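Local atomic coordinates of protein-glutamine gamma-glutamyltransferase 2 (Pagrus major, PDB entry 1G0D), a protein that probably cross-links proteins in a calcium-dependent reaction, joining peptide-bound glutamine to lysine or other primary amines. Residues V513-L518 against S554-I559; A480-G485 against A578-S583. All coordinates share one frame; numbering follows the deposited sequence.

Interaction 1: V513-L518 against S554-I559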
loop_
_atom_site.group_PDB
_atom_site.type_symbol
_atom_site.label_atom_id
_atom_site.label_comp_id
_atom_site.label_asym_id
_atom_site.label_seq_id
_atom_site.Cartn_x
_atom_site.Cartn_y
_atom_site.Cartn_z
ATOM N N VAL A 513 -20.892 -11.251 0.775
ATOM C CA VAL A 513 -20.035 -10.561 1.747
ATOM C C VAL A 513 -19.132 -9.497 1.072
ATOM O O VAL A 513 -19.052 -9.420 -0.180
ATOM C CB VAL A 513 -19.164 -11.631 2.431
ATOM C CG1 VAL A 513 -17.742 -11.471 2.022
ATOM C CG2 VAL A 513 -19.324 -11.599 3.923
ATOM N N THR A 514 -18.492 -8.657 1.887
ATOM C CA THR A 514 -17.552 -7.655 1.354
ATOM C C THR A 514 -16.195 -8.070 1.891
ATOM O O THR A 514 -16.123 -8.811 2.889
ATOM C CB THR A 514 -17.805 -6.212 1.833
ATOM O OG1 THR A 514 -17.569 -6.116 3.240
ATOM C CG2 THR A 514 -19.202 -5.782 1.516
ATOM N N TYR A 515 -15.110 -7.618 1.265
ATOM C CA TYR A 515 -13.812 -8.045 1.772
ATOM C C TYR A 515 -13.680 -7.675 3.236
ATOM O O TYR A 515 -13.156 -8.474 4.001
ATOM C CB TYR A 515 -12.643 -7.496 0.937
ATOM C CG TYR A 515 -12.009 -6.230 1.432
ATOM C CD1 TYR A 515 -12.491 -4.986 1.031
ATOM C CD2 TYR A 515 -10.877 -6.261 2.238
ATOM C CE1 TYR A 515 -11.854 -3.792 1.411
ATOM C CE2 TYR A 515 -10.216 -5.051 2.635
ATOM C CZ TYR A 515 -10.721 -3.829 2.209
ATOM O OH TYR A 515 -10.105 -2.648 2.568
ATOM N N ASN A 516 -14.174 -6.506 3.655
ATOM C CA ASN A 516 -14.055 -6.180 5.074
ATOM C C ASN A 516 -15.113 -6.811 5.952
ATOM O O ASN A 516 -15.501 -6.259 6.974
ATOM C CB ASN A 516 -13.968 -4.670 5.369
ATOM C CG ASN A 516 -15.034 -3.852 4.722
ATOM O OD1 ASN A 516 -15.492 -2.888 5.309
ATOM N ND2 ASN A 516 -15.408 -4.177 3.521
ATOM N N SER A 517 -15.552 -7.999 5.559
ATOM C CA SER A 517 -16.534 -8.745 6.324
ATOM C C SER A 517 -17.891 -8.083 6.623
ATOM O O SER A 517 -18.471 -8.289 7.685
ATOM C CB SER A 517 -15.866 -9.192 7.620
ATOM O OG SER A 517 -15.029 -10.296 7.356
ATOM N N LEU A 518 -18.408 -7.300 5.694
ATOM C CA LEU A 518 -19.700 -6.677 5.894
ATOM C C LEU A 518 -20.709 -7.604 5.256
ATOM O O LEU A 518 -20.775 -7.709 4.040
ATOM C CB LEU A 518 -19.756 -5.334 5.188
ATOM C CG LEU A 518 -20.060 -4.028 5.912
ATOM C CD1 LEU A 518 -19.598 -4.072 7.318
ATOM C CD2 LEU A 518 -19.383 -2.915 5.198
ATOM N N SER A 554 -21.252 -7.785 -4.263
ATOM C CA SER A 554 -20.663 -6.441 -4.542
ATOM C C SER A 554 -19.594 -6.471 -5.656
ATOM O O SER A 554 -19.397 -7.488 -6.328
ATOM C CB SER A 554 -19.967 -5.912 -3.279
ATOM O OG SER A 554 -20.644 -4.818 -2.711
ATOM N N GLU A 555 -18.863 -5.360 -5.796
ATOM C CA GLU A 555 -17.815 -5.225 -6.807
ATOM C C GLU A 555 -16.755 -6.318 -6.727
ATOM O O GLU A 555 -16.091 -6.605 -7.723
ATOM C CB GLU A 555 -17.132 -3.881 -6.657
ATOM C CG GLU A 555 -16.427 -3.753 -5.334
ATOM C CD GLU A 555 -17.124 -2.808 -4.381
ATOM O OE1 GLU A 555 -16.488 -2.443 -3.366
ATOM O OE2 GLU A 555 -18.296 -2.431 -4.645
ATOM N N HIS A 556 -16.585 -6.920 -5.552
ATOM C CA HIS A 556 -15.589 -7.975 -5.404
ATOM C C HIS A 556 -16.207 -9.342 -5.654
ATOM O O HIS A 556 -15.508 -10.342 -5.671
ATOM C CB HIS A 556 -14.914 -7.933 -4.010
ATOM C CG HIS A 556 -13.816 -6.900 -3.880
ATOM N ND1 HIS A 556 -13.438 -6.066 -4.910
ATOM C CD2 HIS A 556 -13.051 -6.545 -2.818
ATOM C CE1 HIS A 556 -12.491 -5.239 -4.493
ATOM N NE2 HIS A 556 -12.240 -5.509 -3.227
ATOM N N HIS A 557 -17.517 -9.400 -5.839
ATOM C CA HIS A 557 -18.164 -10.689 -6.119
ATOM C C HIS A 557 -17.801 -11.817 -5.137
ATOM O O HIS A 557 -17.374 -12.904 -5.556
ATOM C CB HIS A 557 -17.815 -11.146 -7.550
ATOM C CG HIS A 557 -17.670 -10.023 -8.527
ATOM N ND1 HIS A 557 -18.717 -9.574 -9.304
ATOM C CD2 HIS A 557 -16.619 -9.228 -8.823
ATOM C CE1 HIS A 557 -18.318 -8.550 -10.034
ATOM N NE2 HIS A 557 -17.046 -8.320 -9.761
ATOM N N LEU A 558 -18.009 -11.572 -3.840
ATOM C CA LEU A 558 -17.686 -12.545 -2.792
ATOM C C LEU A 558 -18.866 -13.274 -2.117
ATOM O O LEU A 558 -19.878 -12.673 -1.746
ATOM C CB LEU A 558 -16.889 -11.848 -1.705
ATOM C CG LEU A 558 -15.436 -11.475 -1.917
ATOM C CD1 LEU A 558 -15.129 -10.374 -0.905
ATOM C CD2 LEU A 558 -14.507 -12.708 -1.738
ATOM N N ILE A 559 -18.710 -14.574 -1.909
ATOM C CA ILE A 559 -19.741 -15.352 -1.266
ATOM C C ILE A 559 -19.130 -16.142 -0.123
ATOM O O ILE A 559 -18.304 -17.029 -0.332
ATOM C CB ILE A 559 -20.418 -16.311 -2.289
ATOM C CG1 ILE A 559 -21.352 -15.498 -3.203
ATOM C CG2 ILE A 559 -21.201 -17.412 -1.561
ATOM C CD1 ILE A 559 -21.767 -16.214 -4.442
#

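Interaction 2: A480-G485 against A578-S583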
loop_
_atom_site.group_PDB
_atom_site.type_symbol
_atom_site.label_atom_id
_atom_site.label_comp_id
_atom_site.label_asym_id
_atom_site.label_seq_id
_atom_site.Cartn_x
_atom_site.Cartn_y
_atom_site.Cartn_z
ATOM N N ALA A 480 -14.776 -25.040 -7.484
ATOM C CA ALA A 480 -13.981 -24.998 -8.727
ATOM C C ALA A 480 -13.632 -23.597 -9.229
ATOM O O ALA A 480 -13.467 -23.414 -10.438
ATOM C CB ALA A 480 -14.720 -25.738 -9.845
ATOM N N GLN A 481 -13.517 -22.629 -8.318
ATOM C CA GLN A 481 -13.217 -21.235 -8.664
ATOM C C GLN A 481 -14.151 -20.737 -9.750
ATOM O O GLN A 481 -13.739 -20.570 -10.892
ATOM C CB GLN A 481 -11.786 -21.097 -9.150
ATOM C CG GLN A 481 -10.775 -21.444 -8.110
ATOM C CD GLN A 481 -9.441 -21.766 -8.722
ATOM O OE1 GLN A 481 -9.137 -22.935 -9.002
ATOM N NE2 GLN A 481 -8.627 -20.730 -8.945
ATOM N N PRO A 482 -15.417 -20.450 -9.394
ATOM C CA PRO A 482 -16.430 -19.971 -10.346
ATOM C C PRO A 482 -16.167 -18.627 -10.953
ATOM O O PRO A 482 -15.503 -17.786 -10.341
ATOM C CB PRO A 482 -17.690 -19.913 -9.507
ATOM C CG PRO A 482 -17.169 -19.635 -8.130
ATOM C CD PRO A 482 -15.967 -20.524 -8.028
ATOM N N VAL A 483 -16.707 -18.421 -12.154
ATOM C CA VAL A 483 -16.589 -17.142 -12.822
ATOM C C VAL A 483 -17.873 -16.344 -12.623
ATOM O O VAL A 483 -18.946 -16.883 -12.786
ATOM C CB VAL A 483 -16.410 -17.325 -14.317
ATOM C CG1 VAL A 483 -16.323 -15.943 -15.010
ATOM C CG2 VAL A 483 -15.183 -18.160 -14.568
ATOM N N PHE A 484 -17.775 -15.074 -12.265
ATOM C CA PHE A 484 -18.971 -14.262 -12.090
ATOM C C PHE A 484 -19.826 -14.397 -13.340
ATOM O O PHE A 484 -19.303 -14.325 -14.462
ATOM C CB PHE A 484 -18.614 -12.793 -11.902
ATOM C CG PHE A 484 -19.802 -11.920 -11.672
ATOM C CD1 PHE A 484 -20.642 -12.156 -10.593
ATOM C CD2 PHE A 484 -20.102 -10.873 -12.543
ATOM C CE1 PHE A 484 -21.770 -11.354 -10.378
ATOM C CE2 PHE A 484 -21.230 -10.065 -12.337
ATOM C CZ PHE A 484 -22.065 -10.311 -11.251
ATOM N N GLY A 485 -21.134 -14.578 -13.128
ATOM C CA GLY A 485 -22.083 -14.751 -14.216
ATOM C C GLY A 485 -22.649 -16.172 -14.249
ATOM O O GLY A 485 -23.719 -16.403 -14.804
ATOM N N ALA A 578 -15.679 -20.560 4.236
ATOM C CA ALA A 578 -14.954 -20.409 2.991
ATOM C C ALA A 578 -15.463 -19.164 2.306
ATOM O O ALA A 578 -16.659 -18.897 2.326
ATOM C CB ALA A 578 -15.187 -21.613 2.103
ATOM N N ASN A 579 -14.565 -18.377 1.734
ATOM C CA ASN A 579 -14.991 -17.184 1.018
ATOM C C ASN A 579 -14.696 -17.443 -0.413
ATOM O O ASN A 579 -13.551 -17.713 -0.770
ATOM C CB ASN A 579 -14.219 -15.966 1.461
ATOM C CG ASN A 579 -14.737 -15.418 2.739
ATOM O OD1 ASN A 579 -15.593 -14.539 2.736
ATOM N ND2 ASN A 579 -14.235 -15.937 3.853
ATOM N N ILE A 580 -15.730 -17.367 -1.240
ATOM C CA ILE A 580 -15.540 -17.630 -2.637
ATOM C C ILE A 580 -15.497 -16.379 -3.482
ATOM O O ILE A 580 -16.469 -15.655 -3.576
ATOM C CB ILE A 580 -16.642 -18.541 -3.170
ATOM C CG1 ILE A 580 -16.799 -19.741 -2.244
ATOM C CG2 ILE A 580 -16.293 -19.027 -4.569
ATOM C CD1 ILE A 580 -17.808 -20.777 -2.713
ATOM N N PRO A 581 -14.325 -16.059 -4.046
ATOM C CA PRO A 581 -14.239 -14.882 -4.900
ATOM C C PRO A 581 -14.582 -15.301 -6.368
ATOM O O PRO A 581 -13.853 -16.072 -7.007
ATOM C CB PRO A 581 -12.792 -14.427 -4.710
ATOM C CG PRO A 581 -12.065 -15.602 -4.143
ATOM C CD PRO A 581 -13.014 -16.698 -3.871
ATOM N N LEU A 582 -15.713 -14.825 -6.879
ATOM C CA LEU A 582 -16.127 -15.168 -8.235
ATOM C C LEU A 582 -15.317 -14.283 -9.196
ATOM O O LEU A 582 -15.314 -13.057 -9.049
ATOM C CB LEU A 582 -17.638 -14.928 -8.398
ATOM C CG LEU A 582 -18.696 -15.960 -7.973
ATOM C CD1 LEU A 582 -18.215 -16.794 -6.868
ATOM C CD2 LEU A 582 -19.917 -15.260 -7.506
ATOM N N SER A 583 -14.654 -14.902 -10.184
ATOM C CA SER A 583 -13.785 -14.180 -11.132
ATOM C C SER A 583 -14.407 -13.322 -12.214
ATOM O O SER A 583 -15.524 -13.569 -12.628
ATOM C CB SER A 583 -12.802 -15.152 -11.821
ATOM O OG SER A 583 -13.347 -16.422 -12.139
#

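Interaction 1: V513-L518 against S554-I559
Val513 and the type I turn from Thr514 to Ser517, in a loop of the first β-barrel that carries Tyr515, a residue important for catalytic activity, lean on Leu558 and His556. A single hydrogen bond joins the backbones: Val513 N donates to Leu558 O at 3.1 Å, with an N-H...O angle of 149°. Beside it, Val513 CG1 packs against Leu558 CB at 3.8 Å. The approach to the turn is made by Leu558 CD1: the leucine CG lies anti to the carbonyl carbon (chi1 -74°), and from there CD1 reaches the backbone at the start of the turn, 3.5 Å from Tyr515 N. His556 approaches Tyr515 alongside, and its CD2 meets Tyr515 CB at 3.9 Å, with CB in the plane of the imidazole, at its edge. Within 513-518, Leu518 N donates to Thr514 OG1 at 2.9 Å, and in 554-559 His557 N closes a second type I turn onto Ser554 O. Beyond the contact, the Tyr515 ring stacks on Phe331 and meets Trp273 edge-to-face, and Tyr515 OH is in a weak hydrogen bond with the backbone N of the active-site Cys272. Tyr515 also hydrogen-bonds through its backbone to Asn330, a residue that Leu558 touches as well, which places the loop between strand 558-566 and strand 329-339 of the catalytic core.

Interaction 2: A480-G485 against A578-S583
Pro482, Val483 and Phe484 meet the end of strand 573-581 in the first β-barrel, where the loop between strands 473-479 and 488-496 crosses it; both segments hold residues that, by similarity, bind GTP. Along the second segment the contact begins at Ile580, whose CG2 is turned to Pro482 and lies 3.7 Å from its CG, the two side chains crossing at about a right angle. Pro581 points away from the loop and touches Tyr169 and Leu558. Leu582 returns to the loop: CD1 presses on Pro482 CG at 3.3 Å, a tight approach, and CB packs on Phe484 CB at 4.2 Å, while CD2 comes to the edge of the phenylalanine ring. That ring goes on to meet Tyr546 edge-to-face. Ser583 then pairs with the loop backbone in a single bridge opposite Val483. Its N donates to Pro482 O at 3.0 Å, nearly straight (164°). A chi1 of 38° places OG where it donates to the same Pro482 O at 3.1 Å, from above the carbonyl plane, giving that oxygen two donors from one residue. The hydroxyl also touches the valine's side chain, with Ser583 OG 3.5 Å from Val483 CG2. An alanine here would probably cost Pro482 O its second donor and open a small gap beside Val483. The other half of the bridge comes from the serine carbonyl, as Ser583 O accepts from Phe484 N at 2.7 Å.

The centres of interactions 1 and 2 are 11 Å apart, and both reach one sheet, through strands 558-566 and 573-581, which are antiparallel neighbours in it. Along the chain the segments run 480-485, 513-518, 554-559 and 578-583, so interaction 1 forms entirely between the two partners of interaction 2. They touch directly through probable hydrogen bonds, Ile559 O to Ile580 N (2.8 Å) and His557 O to Leu582 N (2.9 Å), and through packing of His557 against Phe484. The strand pair therefore lies between the Tyr515 loop, beside the catalytic cysteine, and the loop 480-485, which with 578-581 belongs to the GTP site inferred by similarity.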